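Local coordinates for protein transmembrane oligosaccharyl transferase (PDB 3WAJ) that belongs to the STT3/AglB family of integral membrane oligosaccharyl transferases, joining a zinc-bearing transmembrane helical region to a soluble C-terminal region, at residues A[704-708]-A[723-727]; A[662-666]-A[728-732]; A[744-749]-A[763-768]; A[549-553]-A[613-618]. All coordinates share one frame; numbering follows the deposited sequence.

Interaction 1: A[704-708]-A[723-727]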
# COMPACT_ATOMS: atom_id res chain seq x y z
N GLU A 704 -21.62 0.46 12.16
CA GLU A 704 -22.22 1.05 13.35
C GLU A 704 -23.65 1.47 13.10
O GLU A 704 -24.49 1.37 14.00
CB GLU A 704 -21.37 2.21 13.90
CG GLU A 704 -21.38 3.46 13.01
CD GLU A 704 -20.33 3.45 11.87
OE1 GLU A 704 -19.53 2.46 11.74
OE2 GLU A 704 -20.32 4.46 11.11
N TRP A 705 -23.94 1.92 11.88
CA TRP A 705 -25.30 2.34 11.54
C TRP A 705 -26.20 1.16 11.17
O TRP A 705 -27.42 1.18 11.39
CB TRP A 705 -25.28 3.45 10.48
CG TRP A 705 -25.02 4.78 11.14
CD1 TRP A 705 -23.81 5.41 11.30
CD2 TRP A 705 -25.99 5.63 11.78
NE1 TRP A 705 -23.97 6.59 11.98
CE2 TRP A 705 -25.29 6.75 12.29
CE3 TRP A 705 -27.37 5.54 11.97
CZ2 TRP A 705 -25.95 7.78 12.99
CZ3 TRP A 705 -28.02 6.56 12.65
CH2 TRP A 705 -27.31 7.68 13.15
N LYS A 706 -25.59 0.11 10.63
CA LYS A 706 -26.33 -1.13 10.39
C LYS A 706 -26.83 -1.59 11.76
O LYS A 706 -28.00 -1.93 11.95
CB LYS A 706 -25.41 -2.16 9.75
CG LYS A 706 -26.02 -3.54 9.58
CD LYS A 706 -27.06 -3.57 8.47
CE LYS A 706 -27.42 -5.01 8.13
NZ LYS A 706 -28.47 -5.11 7.07
N SER A 707 -25.92 -1.53 12.73
CA SER A 707 -26.19 -1.91 14.10
C SER A 707 -27.21 -0.98 14.80
O SER A 707 -28.13 -1.46 15.46
CB SER A 707 -24.86 -1.98 14.87
OG SER A 707 -25.08 -1.95 16.25
N TYR A 708 -27.06 0.33 14.63
CA TYR A 708 -28.05 1.28 15.16
C TYR A 708 -29.46 1.02 14.64
O TYR A 708 -30.43 1.22 15.37
CB TYR A 708 -27.69 2.72 14.78
CG TYR A 708 -26.52 3.31 15.50
CD1 TYR A 708 -26.14 2.86 16.75
CD2 TYR A 708 -25.78 4.34 14.93
CE1 TYR A 708 -25.05 3.41 17.41
CE2 TYR A 708 -24.70 4.89 15.57
CZ TYR A 708 -24.33 4.43 16.81
OH TYR A 708 -23.24 5.00 17.44
N THR A 723 -29.21 10.43 17.56
CA THR A 723 -28.28 9.32 17.74
C THR A 723 -26.84 9.74 17.41
O THR A 723 -25.91 9.53 18.20
CB THR A 723 -28.69 8.14 16.87
OG1 THR A 723 -29.98 7.66 17.29
CG2 THR A 723 -27.66 7.02 16.96
N ALA A 724 -26.67 10.35 16.24
CA ALA A 724 -25.36 10.81 15.79
C ALA A 724 -24.70 11.80 16.78
O ALA A 724 -23.56 11.60 17.19
CB ALA A 724 -25.48 11.41 14.41
N LEU A 725 -25.40 12.86 17.16
CA LEU A 725 -24.86 13.81 18.13
C LEU A 725 -24.49 13.16 19.45
O LEU A 725 -23.45 13.45 20.03
CB LEU A 725 -25.84 14.95 18.39
CG LEU A 725 -26.01 15.91 17.22
CD1 LEU A 725 -27.07 16.94 17.55
CD2 LEU A 725 -24.67 16.58 16.91
N TYR A 726 -25.33 12.25 19.93
CA TYR A 726 -25.02 11.54 21.16
C TYR A 726 -23.72 10.77 21.03
O TYR A 726 -22.86 10.83 21.92
CB TYR A 726 -26.16 10.58 21.53
CG TYR A 726 -25.96 9.90 22.86
CD1 TYR A 726 -26.36 10.50 24.04
CD2 TYR A 726 -25.35 8.66 22.93
CE1 TYR A 726 -26.18 9.87 25.27
CE2 TYR A 726 -25.16 8.02 24.16
CZ TYR A 726 -25.59 8.64 25.32
OH TYR A 726 -25.40 8.02 26.53
N GLU A 727 -23.56 10.02 19.94
CA GLU A 727 -22.32 9.28 19.70
C GLU A 727 -21.13 10.23 19.68
O GLU A 727 -20.07 9.94 20.25
CB GLU A 727 -22.38 8.53 18.36
CG GLU A 727 -21.16 7.65 18.09
CD GLU A 727 -20.93 7.37 16.59
OE1 GLU A 727 -19.92 7.89 16.05
OE2 GLU A 727 -21.73 6.62 15.97
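Helix 704-708, whose Trp705 and Tyr708 reach across to Thr723, Ala724 and Glu727, crosses helix 723-727 with 124° between their N-to-C directions and a closest axis approach of 12.8 Å. This is helix-helix packing in the soluble C-terminal part of the protein, and the wide separation is filled by aromatic side chains rather than by close backbones. The six-membered end of the Trp705 indole points at helix 723-727. Ala724 CB meets it at the edge, in the ring plane, 3.9 Å from Trp705 CZ2. Tyr708, of the same turn, sits over the indole, with CD2 3.4 Å above the plane and over its centre. Thr723 packs on the phenol: its methyl CG2 stands over one face, 3.9 Å from the centroid of the Tyr708 ring, a CH-pi contact. That methyl is anti to the backbone N, which leaves Thr723 OG1 to bond to Gln719 O in its own helix. Thr742 OG1 bridges the two segments, hydrogen-bonded to both Trp705 NE1 and Glu727 OE2, while Glu727 OE1 takes Thr739 N. With several bonds holding it, the buried carboxylate is well fixed. Tyr708 OH donates to Glu727 OE2 at 2.7 Å, meeting the oxygen on its anti side, 18° out of the carboxylate plane.

Interaction 2: A[662-666]-A[728-732]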
# COMPACT_ATOMS: atom_id res chain seq x y z
N SER A 662 -15.63 24.33 26.91
CA SER A 662 -16.74 23.81 26.12
C SER A 662 -16.50 22.34 25.88
O SER A 662 -15.39 21.86 25.99
CB SER A 662 -16.80 24.52 24.77
OG SER A 662 -17.41 25.78 24.89
N ILE A 663 -17.54 21.59 25.54
CA ILE A 663 -17.25 20.30 24.96
C ILE A 663 -17.38 20.41 23.43
O ILE A 663 -18.41 20.82 22.90
CB ILE A 663 -17.98 19.10 25.69
CG1 ILE A 663 -18.74 18.22 24.71
CG2 ILE A 663 -18.81 19.55 26.88
CD1 ILE A 663 -17.87 17.15 24.14
N ILE A 664 -16.28 20.11 22.74
CA ILE A 664 -16.18 20.30 21.30
C ILE A 664 -16.20 18.95 20.59
O ILE A 664 -15.42 18.05 20.93
CB ILE A 664 -14.85 21.02 20.93
CG1 ILE A 664 -14.75 22.38 21.63
CG2 ILE A 664 -14.71 21.16 19.41
CD1 ILE A 664 -13.35 22.97 21.63
N ILE A 665 -17.07 18.79 19.60
CA ILE A 665 -17.07 17.57 18.82
C ILE A 665 -15.84 17.60 17.91
O ILE A 665 -15.78 18.41 16.97
CB ILE A 665 -18.36 17.37 18.01
CG1 ILE A 665 -19.54 17.13 18.96
CG2 ILE A 665 -18.21 16.21 17.02
CD1 ILE A 665 -20.89 17.39 18.32
N PRO A 666 -14.87 16.71 18.17
CA PRO A 666 -13.57 16.71 17.47
C PRO A 666 -13.74 16.16 16.07
O PRO A 666 -13.20 15.10 15.71
CB PRO A 666 -12.71 15.77 18.32
CG PRO A 666 -13.72 14.76 18.84
CD PRO A 666 -14.99 15.56 19.08
N ALA A 728 -21.31 11.39 19.06
CA ALA A 728 -20.20 12.32 18.87
C ALA A 728 -19.72 12.86 20.22
O ALA A 728 -18.54 12.81 20.55
CB ALA A 728 -20.59 13.46 17.93
N VAL A 729 -20.67 13.36 21.02
CA VAL A 729 -20.36 13.95 22.31
C VAL A 729 -19.77 12.89 23.21
O VAL A 729 -18.78 13.13 23.90
CB VAL A 729 -21.62 14.53 22.95
CG1 VAL A 729 -21.32 15.01 24.36
CG2 VAL A 729 -22.15 15.67 22.08
N MET A 730 -20.40 11.72 23.21
CA MET A 730 -19.89 10.59 23.96
C MET A 730 -18.42 10.33 23.65
O MET A 730 -17.62 10.25 24.58
CB MET A 730 -20.71 9.33 23.69
CG MET A 730 -20.14 8.08 24.35
SD MET A 730 -20.05 6.64 23.26
CE MET A 730 -18.68 5.77 24.01
N ARG A 731 -18.06 10.22 22.37
CA ARG A 731 -16.68 9.92 21.99
C ARG A 731 -15.76 11.11 22.23
O ARG A 731 -14.57 10.95 22.47
CB ARG A 731 -16.60 9.43 20.53
CG ARG A 731 -17.22 8.04 20.32
CD ARG A 731 -17.48 7.72 18.87
NE ARG A 731 -16.31 7.14 18.24
CZ ARG A 731 -16.16 5.85 17.95
NH1 ARG A 731 -17.14 5.00 18.21
NH2 ARG A 731 -15.05 5.43 17.38
N ALA A 732 -16.33 12.31 22.19
CA ALA A 732 -15.57 13.55 22.31
C ALA A 732 -14.81 13.72 23.62
O ALA A 732 -13.87 14.50 23.70
CB ALA A 732 -16.47 14.74 22.08
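Ala732 presses its methyl group into the bend formed by Ile663, Ile664, Ile665 and Pro666. Here the packing is tight. Ala732 CB lies 3.4 Å from Pro666 CD, and the tip of the isoleucine, Ile663 CD1, comes to 3.5 Å of the same methyl. The carbonyl Ile664 O completes the surround at 3.7 Å from Ala732 CB. Ile663 reaches this spot with its chi1 at 128°, off the staggered positions, either mild strain or uncertainty in the model. One turn back, Ala728 CB receives Ile665, whose CG2 methyl, anti to the backbone N, stands 3.7 Å from it. Val729 is held more loosely: its CG1 is 4.1 Å from Ile663 CD1, the two side chains crossing at about a right angle, and its other methyl, CG2, is farther still from Ile665. Beyond it Met730 points away from the strand and is exposed. The contact packs helix 717-732 against strand 663-664 through apolar groups. That strand is the outermost of a three-stranded antiparallel sheet, hydrogen-bonded to strand 640-643 through Ile663 and Tyr643, and Tyr643 in turn touches Val729, while Ala728 also packs on Leu746 of helix 740-755.

Interaction 3: A[744-749]-A[763-768]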
# COMPACT_ATOMS: atom_id res chain seq x y z
N GLU A 744 -20.67 11.44 8.37
CA GLU A 744 -21.46 11.79 7.19
C GLU A 744 -22.80 12.43 7.60
O GLU A 744 -23.23 13.44 7.03
CB GLU A 744 -21.70 10.54 6.33
CG GLU A 744 -22.85 10.68 5.35
CD GLU A 744 -23.07 9.41 4.51
OE1 GLU A 744 -24.24 9.01 4.31
OE2 GLU A 744 -22.06 8.82 4.06
N VAL A 745 -23.45 11.83 8.61
CA VAL A 745 -24.68 12.40 9.16
C VAL A 745 -24.43 13.83 9.61
O VAL A 745 -25.19 14.73 9.28
CB VAL A 745 -25.26 11.54 10.33
CG1 VAL A 745 -26.36 12.30 11.03
CG2 VAL A 745 -25.82 10.22 9.80
N LEU A 746 -23.34 14.05 10.34
CA LEU A 746 -23.03 15.40 10.79
C LEU A 746 -22.69 16.36 9.62
O LEU A 746 -23.10 17.53 9.63
CB LEU A 746 -21.92 15.37 11.84
CG LEU A 746 -22.32 14.65 13.14
CD1 LEU A 746 -21.17 14.67 14.17
CD2 LEU A 746 -23.58 15.27 13.72
N TYR A 747 -21.97 15.87 8.62
CA TYR A 747 -21.67 16.66 7.43
C TYR A 747 -22.96 17.16 6.80
O TYR A 747 -23.06 18.33 6.42
CB TYR A 747 -20.97 15.80 6.39
CG TYR A 747 -19.49 15.62 6.58
CD1 TYR A 747 -18.88 15.92 7.78
CD2 TYR A 747 -18.70 15.18 5.54
CE1 TYR A 747 -17.51 15.77 7.95
CE2 TYR A 747 -17.33 15.03 5.68
CZ TYR A 747 -16.74 15.32 6.89
OH TYR A 747 -15.37 15.15 7.04
N LYS A 748 -23.93 16.26 6.68
CA LYS A 748 -25.23 16.58 6.09
C LYS A 748 -25.99 17.57 6.94
O LYS A 748 -26.61 18.50 6.42
CB LYS A 748 -26.08 15.31 5.91
CG LYS A 748 -25.52 14.37 4.89
CD LYS A 748 -26.37 13.11 4.73
CE LYS A 748 -25.85 12.31 3.53
NZ LYS A 748 -26.32 10.91 3.50
N TYR A 749 -25.96 17.34 8.25
CA TYR A 749 -26.57 18.27 9.21
C TYR A 749 -25.97 19.67 9.06
O TYR A 749 -26.71 20.64 8.89
CB TYR A 749 -26.39 17.75 10.63
CG TYR A 749 -26.84 18.72 11.71
CD1 TYR A 749 -28.19 19.07 11.86
CD2 TYR A 749 -25.92 19.25 12.61
CE1 TYR A 749 -28.60 19.95 12.85
CE2 TYR A 749 -26.31 20.13 13.61
CZ TYR A 749 -27.65 20.48 13.73
OH TYR A 749 -28.01 21.34 14.74
N VAL A 763 -30.81 17.59 1.05
CA VAL A 763 -30.25 16.29 1.38
C VAL A 763 -30.89 15.78 2.68
O VAL A 763 -31.05 16.53 3.64
CB VAL A 763 -28.71 16.36 1.53
CG1 VAL A 763 -28.32 17.29 2.66
CG2 VAL A 763 -28.11 14.96 1.75
N LYS A 764 -31.28 14.50 2.71
CA LYS A 764 -31.85 13.98 3.94
C LYS A 764 -30.75 13.66 4.95
O LYS A 764 -29.66 13.22 4.58
CB LYS A 764 -32.74 12.76 3.69
CG LYS A 764 -34.09 13.14 3.13
CD LYS A 764 -35.07 11.98 3.10
CE LYS A 764 -34.59 10.84 2.21
NZ LYS A 764 -35.71 9.93 1.83
N ILE A 765 -31.05 13.93 6.22
CA ILE A 765 -30.12 13.62 7.30
C ILE A 765 -30.26 12.13 7.64
O ILE A 765 -31.17 11.72 8.35
CB ILE A 765 -30.33 14.55 8.51
CG1 ILE A 765 -30.07 15.98 8.07
CG2 ILE A 765 -29.42 14.15 9.68
CD1 ILE A 765 -30.19 16.99 9.15
N ALA A 766 -29.35 11.32 7.07
CA ALA A 766 -29.42 9.86 7.12
C ALA A 766 -28.11 9.26 6.64
O ALA A 766 -27.42 9.86 5.82
CB ALA A 766 -30.57 9.36 6.26
N PRO A 767 -27.78 8.05 7.13
CA PRO A 767 -26.56 7.43 6.63
C PRO A 767 -26.84 6.82 5.25
O PRO A 767 -27.95 6.98 4.74
CB PRO A 767 -26.27 6.33 7.66
CG PRO A 767 -27.62 5.91 8.17
CD PRO A 767 -28.46 7.21 8.15
N SER A 768 -25.87 6.14 4.65
CA SER A 768 -25.99 5.65 3.28
C SER A 768 -24.94 4.55 3.10
O SER A 768 -24.16 4.25 4.02
CB SER A 768 -25.74 6.77 2.29
OG SER A 768 -24.35 7.12 2.28
O HOH W 1 -29.16 11.32 2.77
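Helix 744-749 is flanked by the irregular, largely extended segment 763-768, the two coming closest at Val745 and Ala766 and at Lys748 and Ile765, each pair 5.8 Å apart between CA atoms. Lys748 carries the contact. Its chain, extended beyond CG, runs along the loop: CE rests against Val763 CG2, and CD lies 3.3 Å from Lys764 O. The ammonium then makes three bonds. Lys748 NZ donates to Ala766 O at 2.8 Å, with a C=O...N angle of 165°, close to end-on to the carbonyl, and to a water that passes on a bond to Lys764 O. It also forms a salt bridge to Glu744 OE1, one turn earlier, at 2.9 Å, meeting that oxygen from 38° above the carboxylate plane. Ser768 OG donates to the syn lone pair of the same Glu744 OE1, at 2.8 Å. Beside this polar row the apolar half is built by Val745 CG1, 3.8 Å from Ile765 CG2, and by Ile765 CD1 at the edge of the Tyr749 ring. Lys748 ties the loop's carbonyls to the helix and probably offsets charge on buried Glu744, while the closeness of Glu615 OE1 to Glu744 OE2 suggests that the two acids may share a proton.

Interaction 4: A[549-553]-A[613-618]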
# COMPACT_ATOMS: atom_id res chain seq x y z
N SER A 549 -11.66 6.16 -9.09
CA SER A 549 -11.84 6.07 -7.65
C SER A 549 -10.52 6.54 -7.03
O SER A 549 -9.56 6.79 -7.75
CB SER A 549 -12.15 4.62 -7.26
OG SER A 549 -12.26 4.50 -5.86
N TRP A 550 -10.46 6.65 -5.72
CA TRP A 550 -9.22 7.08 -5.09
C TRP A 550 -8.12 6.04 -5.37
O TRP A 550 -8.43 4.88 -5.68
CB TRP A 550 -9.44 7.30 -3.58
CG TRP A 550 -8.33 8.01 -2.86
CD1 TRP A 550 -7.81 7.68 -1.64
CD2 TRP A 550 -7.59 9.17 -3.30
NE1 TRP A 550 -6.81 8.55 -1.30
CE2 TRP A 550 -6.64 9.47 -2.30
CE3 TRP A 550 -7.63 9.97 -4.45
CZ2 TRP A 550 -5.75 10.55 -2.40
CZ3 TRP A 550 -6.74 11.03 -4.56
CH2 TRP A 550 -5.81 11.32 -3.54
N TRP A 551 -6.85 6.42 -5.28
CA TRP A 551 -5.78 5.54 -5.75
C TRP A 551 -5.59 4.29 -4.89
O TRP A 551 -5.14 3.26 -5.40
CB TRP A 551 -4.46 6.30 -5.89
CG TRP A 551 -3.93 6.91 -4.62
CD1 TRP A 551 -4.16 8.18 -4.17
CD2 TRP A 551 -3.04 6.30 -3.66
NE1 TRP A 551 -3.48 8.40 -2.99
CE2 TRP A 551 -2.79 7.26 -2.65
CE3 TRP A 551 -2.44 5.04 -3.55
CZ2 TRP A 551 -1.96 7.00 -1.55
CZ3 TRP A 551 -1.62 4.77 -2.45
CH2 TRP A 551 -1.38 5.76 -1.46
N ASP A 552 -5.94 4.38 -3.60
CA ASP A 552 -5.88 3.25 -2.66
C ASP A 552 -6.51 1.97 -3.21
O ASP A 552 -6.01 0.87 -2.95
CB ASP A 552 -6.64 3.59 -1.36
CG ASP A 552 -5.96 4.66 -0.57
OD1 ASP A 552 -4.92 5.20 -1.01
OD2 ASP A 552 -6.49 4.96 0.51
N TYR A 553 -7.60 2.14 -3.95
CA TYR A 553 -8.53 1.08 -4.30
C TYR A 553 -8.22 0.38 -5.63
O TYR A 553 -8.89 -0.59 -6.00
CB TYR A 553 -9.98 1.65 -4.28
CG TYR A 553 -10.27 2.31 -2.94
CD1 TYR A 553 -10.18 1.58 -1.76
CD2 TYR A 553 -10.60 3.66 -2.85
CE1 TYR A 553 -10.42 2.15 -0.52
CE2 TYR A 553 -10.85 4.26 -1.58
CZ TYR A 553 -10.75 3.49 -0.42
OH TYR A 553 -10.97 4.04 0.85
N GLU A 613 -14.93 6.77 3.07
CA GLU A 613 -13.63 7.26 3.51
C GLU A 613 -13.18 8.43 2.63
O GLU A 613 -12.70 9.45 3.14
CB GLU A 613 -12.60 6.12 3.51
CG GLU A 613 -12.86 5.09 4.60
CD GLU A 613 -11.76 4.04 4.73
OE1 GLU A 613 -11.73 3.33 5.76
OE2 GLU A 613 -10.95 3.92 3.79
N MET A 614 -13.34 8.25 1.33
CA MET A 614 -13.20 9.33 0.36
C MET A 614 -14.05 10.55 0.72
O MET A 614 -13.61 11.69 0.59
CB MET A 614 -13.58 8.81 -1.03
CG MET A 614 -12.54 7.84 -1.60
SD MET A 614 -13.07 6.95 -3.07
CE MET A 614 -13.48 8.36 -4.14
N GLU A 615 -15.27 10.29 1.19
CA GLU A 615 -16.17 11.38 1.56
C GLU A 615 -15.66 12.08 2.81
O GLU A 615 -15.73 13.30 2.92
CB GLU A 615 -17.59 10.84 1.80
CG GLU A 615 -18.60 11.87 2.27
CD GLU A 615 -19.95 11.24 2.64
OE1 GLU A 615 -19.97 10.39 3.55
OE2 GLU A 615 -20.99 11.59 2.02
N THR A 616 -15.14 11.30 3.76
CA THR A 616 -14.76 11.83 5.06
C THR A 616 -13.25 11.89 5.30
O THR A 616 -12.60 12.85 4.92
CB THR A 616 -15.45 11.07 6.18
OG1 THR A 616 -14.98 9.72 6.18
CG2 THR A 616 -16.96 11.09 5.99
N GLY A 617 -12.70 10.87 5.94
CA GLY A 617 -11.33 10.92 6.44
C GLY A 617 -10.25 11.13 5.39
O GLY A 617 -9.28 11.84 5.62
N LYS A 618 -10.43 10.51 4.22
CA LYS A 618 -9.44 10.63 3.18
C LYS A 618 -9.67 11.84 2.28
O LYS A 618 -8.88 12.06 1.36
CB LYS A 618 -9.39 9.35 2.32
CG LYS A 618 -9.09 8.06 3.08
CD LYS A 618 -8.94 6.90 2.09
CE LYS A 618 -8.46 5.63 2.80
NZ LYS A 618 -8.78 4.39 1.99
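Segment 549-553 contains the first four residues of the WWDYG signature of the STT3/AglB family, Trp550 to Tyr553, and faces segment 613-618, at and after helix 612-615; the spacing of Asp611, Met614 and Lys618 is consistent with the variant DK motif of this family. Lys618 supplies the polar centre. Its extended chain brings NZ between two acids: Asp552 OD2, reached at 2.8 Å through its anti lone pair, and Glu613 OE2, met nearly along its C-O axis at 2.9 Å. These three form a salt-bridge network. Lys618 NZ also stands very close to Tyr553 OH, modelled at 2.5 Å, a distance short enough to be doubtful in detail. On its way Lys618 CD passes Trp550 CD1 at 4.0 Å. Met614 fills the apolar side; its SD touches Trp550 CB at 3.7 Å and makes an oblique Met-aromatic contact with Tyr553, 5.0 Å from the ring centroid. Trp503 stacks on Tyr553, and Trp625 meets the rings of both Trp550 and Trp551. The zinc ion lies about 13 Å from the Asp552 side chain. Met614 CE, turned by a bend at chi3 of 57°, ends 3.8 Å from the backbone Trp550 N.

Along the chain interaction 4 comes first, and interaction 2 then spans interaction 1 before interaction 3 follows. Interactions 1 and 2 share helix 717-732, their centres 14 Å apart; helix 740-755, next in the chain, carries interaction 3, centred 12 Å from interaction 1. Leu746 packs on Leu725 and Ala728, while Trp705 rests on Pro767, so the three are joined by apolar packing. Interaction 4 lies nearer the chain's centre, 18 Å from interaction 3, and touches it through Tyr747 and Glu615. Glu615 OE1 and Glu744 OE2 stand 2.7 Å apart, which may mean a shared proton. Helix 740-755 thus backs onto segment 613-618, which also meets the WWDYG residues.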